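Local structure of ferric vibriobactin ABC transporter, periplasmic ferric vibriobactin-binding protein (Vibrio cholerae, 3R5T) at residues R7-A12 with I114-S119; L27-T32 with D88-S93. The protein binds iron-loaded vibriobactin in the periplasm and probably delivers it to an ABC transporter for import. All blocks are in the same frame, centred on the assembly; numbering follows the deposited sequence.

Interaction 1: residues R7-A12 with I114-S119; sequences RTFQNA and ILVDYS. With EDO (1,2-ethanediol), chain E; MOH (methanol), chain D.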
# COMPACT_ATOMS: atom_id res chain seq x y z
N ARG A 7 11.02 -25.27 0.18
CA ARG A 7 11.89 -24.14 0.48
C ARG A 7 11.44 -23.50 1.79
O ARG A 7 10.29 -23.67 2.23
CB ARG A 7 11.88 -23.12 -0.66
CG ARG A 7 10.52 -22.52 -0.94
CD ARG A 7 10.56 -21.52 -2.09
NE ARG A 7 10.99 -22.12 -3.35
CZ ARG A 7 11.14 -21.44 -4.49
NH1 ARG A 7 10.89 -20.13 -4.53
NH2 ARG A 7 11.54 -22.07 -5.59
N THR A 8 12.35 -22.76 2.41
CA THR A 8 12.09 -22.09 3.67
C THR A 8 11.86 -20.62 3.42
O THR A 8 12.59 -19.99 2.66
CB THR A 8 13.27 -22.24 4.63
OG1 THR A 8 13.42 -23.62 4.99
CG2 THR A 8 13.07 -21.39 5.88
N PHE A 9 10.82 -20.09 4.05
CA PHE A 9 10.47 -18.68 3.97
C PHE A 9 10.72 -18.04 5.33
O PHE A 9 10.27 -18.56 6.36
CB PHE A 9 8.99 -18.52 3.58
CG PHE A 9 8.56 -17.09 3.43
CD1 PHE A 9 8.71 -16.43 2.21
CD2 PHE A 9 8.01 -16.40 4.50
CE1 PHE A 9 8.31 -15.11 2.07
CE2 PHE A 9 7.62 -15.07 4.37
CZ PHE A 9 7.78 -14.42 3.15
N GLN A 10 11.42 -16.91 5.33
CA GLN A 10 11.67 -16.16 6.55
C GLN A 10 10.55 -15.17 6.83
O GLN A 10 10.32 -14.22 6.07
CB GLN A 10 13.03 -15.44 6.47
CG GLN A 10 14.22 -16.41 6.44
CD GLN A 10 15.55 -15.69 6.28
OE1 GLN A 10 15.66 -14.73 5.52
NE2 GLN A 10 16.57 -16.17 6.99
N ASN A 11 9.83 -15.42 7.92
CA ASN A 11 8.70 -14.59 8.34
C ASN A 11 9.14 -13.32 9.05
O ASN A 11 10.25 -13.26 9.59
CB ASN A 11 7.77 -15.40 9.25
CG ASN A 11 7.16 -16.59 8.55
OD1 ASN A 11 6.59 -16.46 7.46
ND2 ASN A 11 7.27 -17.76 9.15
N ALA A 12 8.27 -12.31 9.06
CA ALA A 12 8.62 -11.02 9.63
C ALA A 12 8.87 -11.05 11.13
O ALA A 12 9.43 -10.11 11.68
CB ALA A 12 7.56 -9.97 9.30
N ILE A 114 2.57 -17.98 6.16
CA ILE A 114 3.68 -17.02 6.16
C ILE A 114 3.23 -15.63 6.62
O ILE A 114 2.05 -15.27 6.51
CB ILE A 114 4.39 -16.95 4.79
CG1 ILE A 114 3.46 -16.39 3.69
CG2 ILE A 114 4.99 -18.33 4.45
CD1 ILE A 114 4.20 -16.05 2.38
N LEU A 115 4.19 -14.86 7.13
CA LEU A 115 3.93 -13.57 7.76
C LEU A 115 4.86 -12.51 7.16
O LEU A 115 6.09 -12.65 7.21
CB LEU A 115 4.17 -13.71 9.26
CG LEU A 115 4.10 -12.48 10.16
CD1 LEU A 115 2.70 -11.88 10.14
CD2 LEU A 115 4.52 -12.82 11.58
N VAL A 116 4.25 -11.46 6.59
CA VAL A 116 4.96 -10.38 5.92
C VAL A 116 4.52 -9.04 6.49
O VAL A 116 3.40 -8.89 6.99
CB VAL A 116 4.73 -10.41 4.38
CG1 VAL A 116 5.27 -11.71 3.78
CG2 VAL A 116 3.23 -10.24 4.05
N ASP A 117 5.42 -8.07 6.45
CA ASP A 117 5.10 -6.72 6.90
C ASP A 117 5.13 -5.80 5.69
O ASP A 117 6.18 -5.58 5.08
CB ASP A 117 6.11 -6.27 7.95
CG ASP A 117 5.74 -4.95 8.59
OD1 ASP A 117 4.75 -4.32 8.15
OD2 ASP A 117 6.45 -4.55 9.54
N TYR A 118 3.97 -5.28 5.32
CA TYR A 118 3.87 -4.38 4.18
C TYR A 118 4.10 -2.93 4.56
O TYR A 118 4.13 -2.05 3.69
CB TYR A 118 2.53 -4.53 3.48
CG TYR A 118 1.33 -4.29 4.39
CD1 TYR A 118 1.07 -3.04 4.93
CD2 TYR A 118 0.45 -5.33 4.68
CE1 TYR A 118 -0.03 -2.81 5.75
CE2 TYR A 118 -0.65 -5.12 5.50
CZ TYR A 118 -0.91 -3.86 6.04
OH TYR A 118 -2.02 -3.67 6.84
N SER A 119 4.26 -2.66 5.86
CA SER A 119 4.26 -1.27 6.33
C SER A 119 5.57 -0.51 6.10
O SER A 119 5.59 0.70 6.23
CB SER A 119 3.85 -1.20 7.81
OG SER A 119 4.88 -1.67 8.68
C1 EDO E . 12.27 -16.45 0.83
O1 EDO E . 11.88 -17.83 0.79
C2 EDO E . 12.10 -15.89 2.24
O2 EDO E . 13.11 -16.40 3.12
C MOH D . 8.54 -8.87 6.44
O MOH D . 7.84 -8.63 5.22
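Phe9 and Asn11 reach Ile114 and Leu115 by different first torsions: Phe9 CG lies anti to its backbone N (chi1 -178°), whereas Asn11 CG lies anti to its carbonyl carbon (chi1 -63°). The contact docks the N-terminal strand of a two-stranded antiparallel hairpin, 7-10 with 16-19, onto strand 113-116, an outermost strand of the parallel five-stranded sheet in this solute-binding protein. The Phe9 ring and the Ile114 side chain cross at about a right angle. Ile114 CD1 sits over one face, 4.1 Å from the Phe9 ring centroid, a CH-pi contact displaced toward the rim, while Ile114 CG2 packs against Phe9 CD2 at 3.6 Å. Val116 CG1 meets Phe9 CZ at the ring edge, and Gln129 and Ala133 of helix 123-134 also touch the Phe9 side chain, so a flat apolar residue suits this layer between hairpin and helix. Two residues on, asparagine suits its place because the amide does two jobs. Asn11 OD1 accepts from Leu115 N at 2.9 Å, with the donor well above the carbonyl plane. Asn11 ND2 is hydrogen-bonded to Thr17 and Ser15. Ala12 N donates to Leu115 O, also at 2.9 Å, and the small Ala12 methyl lies beside Leu115 and Asp117. Farther along, Asp117 OD1 closes an Asx turn, accepting from both Ser119 N and Ser119 OG, the latter on its syn side at 2.7 Å.

Interaction 2: residues L27-T32 with D88-S93; sequences LSTAVT and DLIVVS
Val91 O is gripped by two donors of one residue, Thr29 N at 2.9 Å and Thr29 OG1 at 2.7 Å. The segments are neighbouring parallel strands, 26-28 and 89-93, in the five-stranded parallel sheet of strand order 3-2-1-4-5, and this pair of hydrogen bonds falls where the first strand gives way to the turn before helix 31-39. The amide comes in nearly along the C=O axis, while the hydroxyl comes in more from the side, at a C=O...donor angle of 132°, tilted 22° from the carbonyl plane. Threonine suits the place because its two branches divide the work: with chi1 at 70°, Thr29 OG1 stands between the backbone N and the carbonyl carbon and reaches Val91 O, while Thr29 CG2 packs on Ile90 CG2 at 3.6 Å, among the apolar residues that include Leu27. Thr29 OG1 also accepts from a water at 2.9 Å, and that water in turn accepts from Ser93 N, carrying the link between the strands one step past their direct bonds. Earlier in the register, Leu27 N donates to Leu89 O and Val91 N to Leu27 O, the regular parallel ladder. Beta-branched Ile90, Val91 and Val92 suit the extended backbone of an inner strand. Ser28 OG accepts from Ala30 N in an ST turn and is also hydrogen-bonded to Thr34. Val31 and Thr32, just beyond the turn, line the vibriobactin pocket. Small Ala30 and Ser93 meet near the pocket: Ser93 OG, hydrogen-bonded to Asp98, lies 3.5 Å from Ala30 CB.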
# COMPACT_ATOMS: atom_id res chain seq x y z
N LEU A 27 -4.37 -18.43 -0.07
CA LEU A 27 -5.43 -17.73 0.66
C LEU A 27 -4.83 -16.54 1.40
O LEU A 27 -3.91 -16.71 2.22
CB LEU A 27 -6.12 -18.68 1.66
CG LEU A 27 -7.38 -18.14 2.34
CD1 LEU A 27 -8.38 -19.24 2.58
CD2 LEU A 27 -7.00 -17.44 3.62
N SER A 28 -5.33 -15.35 1.11
CA SER A 28 -4.81 -14.17 1.79
C SER A 28 -5.70 -13.75 2.94
O SER A 28 -6.92 -13.60 2.77
CB SER A 28 -4.68 -13.00 0.83
OG SER A 28 -4.30 -11.84 1.55
N THR A 29 -5.10 -13.60 4.12
CA THR A 29 -5.85 -13.11 5.28
C THR A 29 -5.75 -11.61 5.48
O THR A 29 -6.30 -11.08 6.45
CB THR A 29 -5.42 -13.80 6.61
OG1 THR A 29 -4.10 -13.37 6.99
CG2 THR A 29 -5.44 -15.32 6.47
N ALA A 30 -5.03 -10.94 4.57
CA ALA A 30 -4.79 -9.49 4.67
C ALA A 30 -5.13 -8.81 3.35
O ALA A 30 -4.42 -8.96 2.35
CB ALA A 30 -3.31 -9.18 5.07
N VAL A 31 -6.21 -8.04 3.35
CA VAL A 31 -6.67 -7.37 2.15
C VAL A 31 -5.55 -6.52 1.51
O VAL A 31 -5.45 -6.43 0.29
CB VAL A 31 -7.96 -6.55 2.44
CG1 VAL A 31 -7.67 -5.39 3.41
CG2 VAL A 31 -8.62 -6.05 1.15
N THR A 32 -4.69 -5.91 2.33
CA THR A 32 -3.57 -5.14 1.77
C THR A 32 -2.68 -5.99 0.89
O THR A 32 -2.25 -5.55 -0.17
CB THR A 32 -2.69 -4.49 2.86
OG1 THR A 32 -3.50 -3.61 3.63
CG2 THR A 32 -1.56 -3.69 2.23
N ASP A 88 -3.03 -24.09 0.02
CA ASP A 88 -1.70 -24.63 0.27
C ASP A 88 -0.69 -23.55 0.68
O ASP A 88 0.50 -23.83 0.85
CB ASP A 88 -1.19 -25.46 -0.91
CG ASP A 88 -1.16 -24.69 -2.22
OD1 ASP A 88 -1.38 -23.45 -2.23
OD2 ASP A 88 -0.90 -25.35 -3.26
N LEU A 89 -1.17 -22.33 0.84
CA LEU A 89 -0.37 -21.27 1.44
C LEU A 89 -1.34 -20.25 2.01
O LEU A 89 -2.26 -19.84 1.32
CB LEU A 89 0.54 -20.59 0.41
CG LEU A 89 1.45 -19.49 0.97
CD1 LEU A 89 2.54 -20.07 1.88
CD2 LEU A 89 2.09 -18.68 -0.15
N ILE A 90 -1.10 -19.82 3.24
CA ILE A 90 -1.91 -18.78 3.87
C ILE A 90 -1.01 -17.59 4.19
O ILE A 90 0.05 -17.76 4.79
CB ILE A 90 -2.57 -19.31 5.18
CG1 ILE A 90 -3.52 -20.46 4.86
CG2 ILE A 90 -3.34 -18.19 5.90
CD1 ILE A 90 -3.96 -21.26 6.08
N VAL A 91 -1.42 -16.39 3.76
CA VAL A 91 -0.60 -15.20 3.94
C VAL A 91 -1.19 -14.27 4.97
O VAL A 91 -2.39 -14.01 4.97
CB VAL A 91 -0.41 -14.43 2.61
CG1 VAL A 91 0.60 -13.31 2.81
CG2 VAL A 91 0.04 -15.38 1.50
N VAL A 92 -0.32 -13.83 5.89
CA VAL A 92 -0.72 -13.01 7.04
C VAL A 92 0.14 -11.75 7.09
O VAL A 92 1.32 -11.80 6.77
CB VAL A 92 -0.54 -13.81 8.36
CG1 VAL A 92 -0.98 -13.01 9.56
CG2 VAL A 92 -1.30 -15.14 8.32
N SER A 93 -0.44 -10.63 7.50
CA SER A 93 0.30 -9.39 7.66
C SER A 93 0.69 -9.18 9.10
O SER A 93 0.01 -9.64 10.03
CB SER A 93 -0.49 -8.19 7.13
OG SER A 93 -1.65 -7.98 7.91
O HOH W 1 -3.05 -10.86 7.97

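Overall arrangement
From the N terminus, the chain runs through the hairpin strand 7-10 and, after strand 16-19, enters the parallel sheet at 26-28. Interaction 2 pairs 27-32 with 88-93, closing a loop that includes strands 44-49 and 69-73. The chain then reaches 114-119, where interaction 1 closes a longer loop back to 7-12, so the loop of interaction 2 lies wholly within that of interaction 1. One contact joins inner strands of the sheet, the other fastens the N-terminal hairpin to its edge. Their centres are about 11 Å apart, and strands 89-93 and 113-116 are bonded neighbours. Near the siderophore pocket, Tyr118 packs against Thr32 and Ser93.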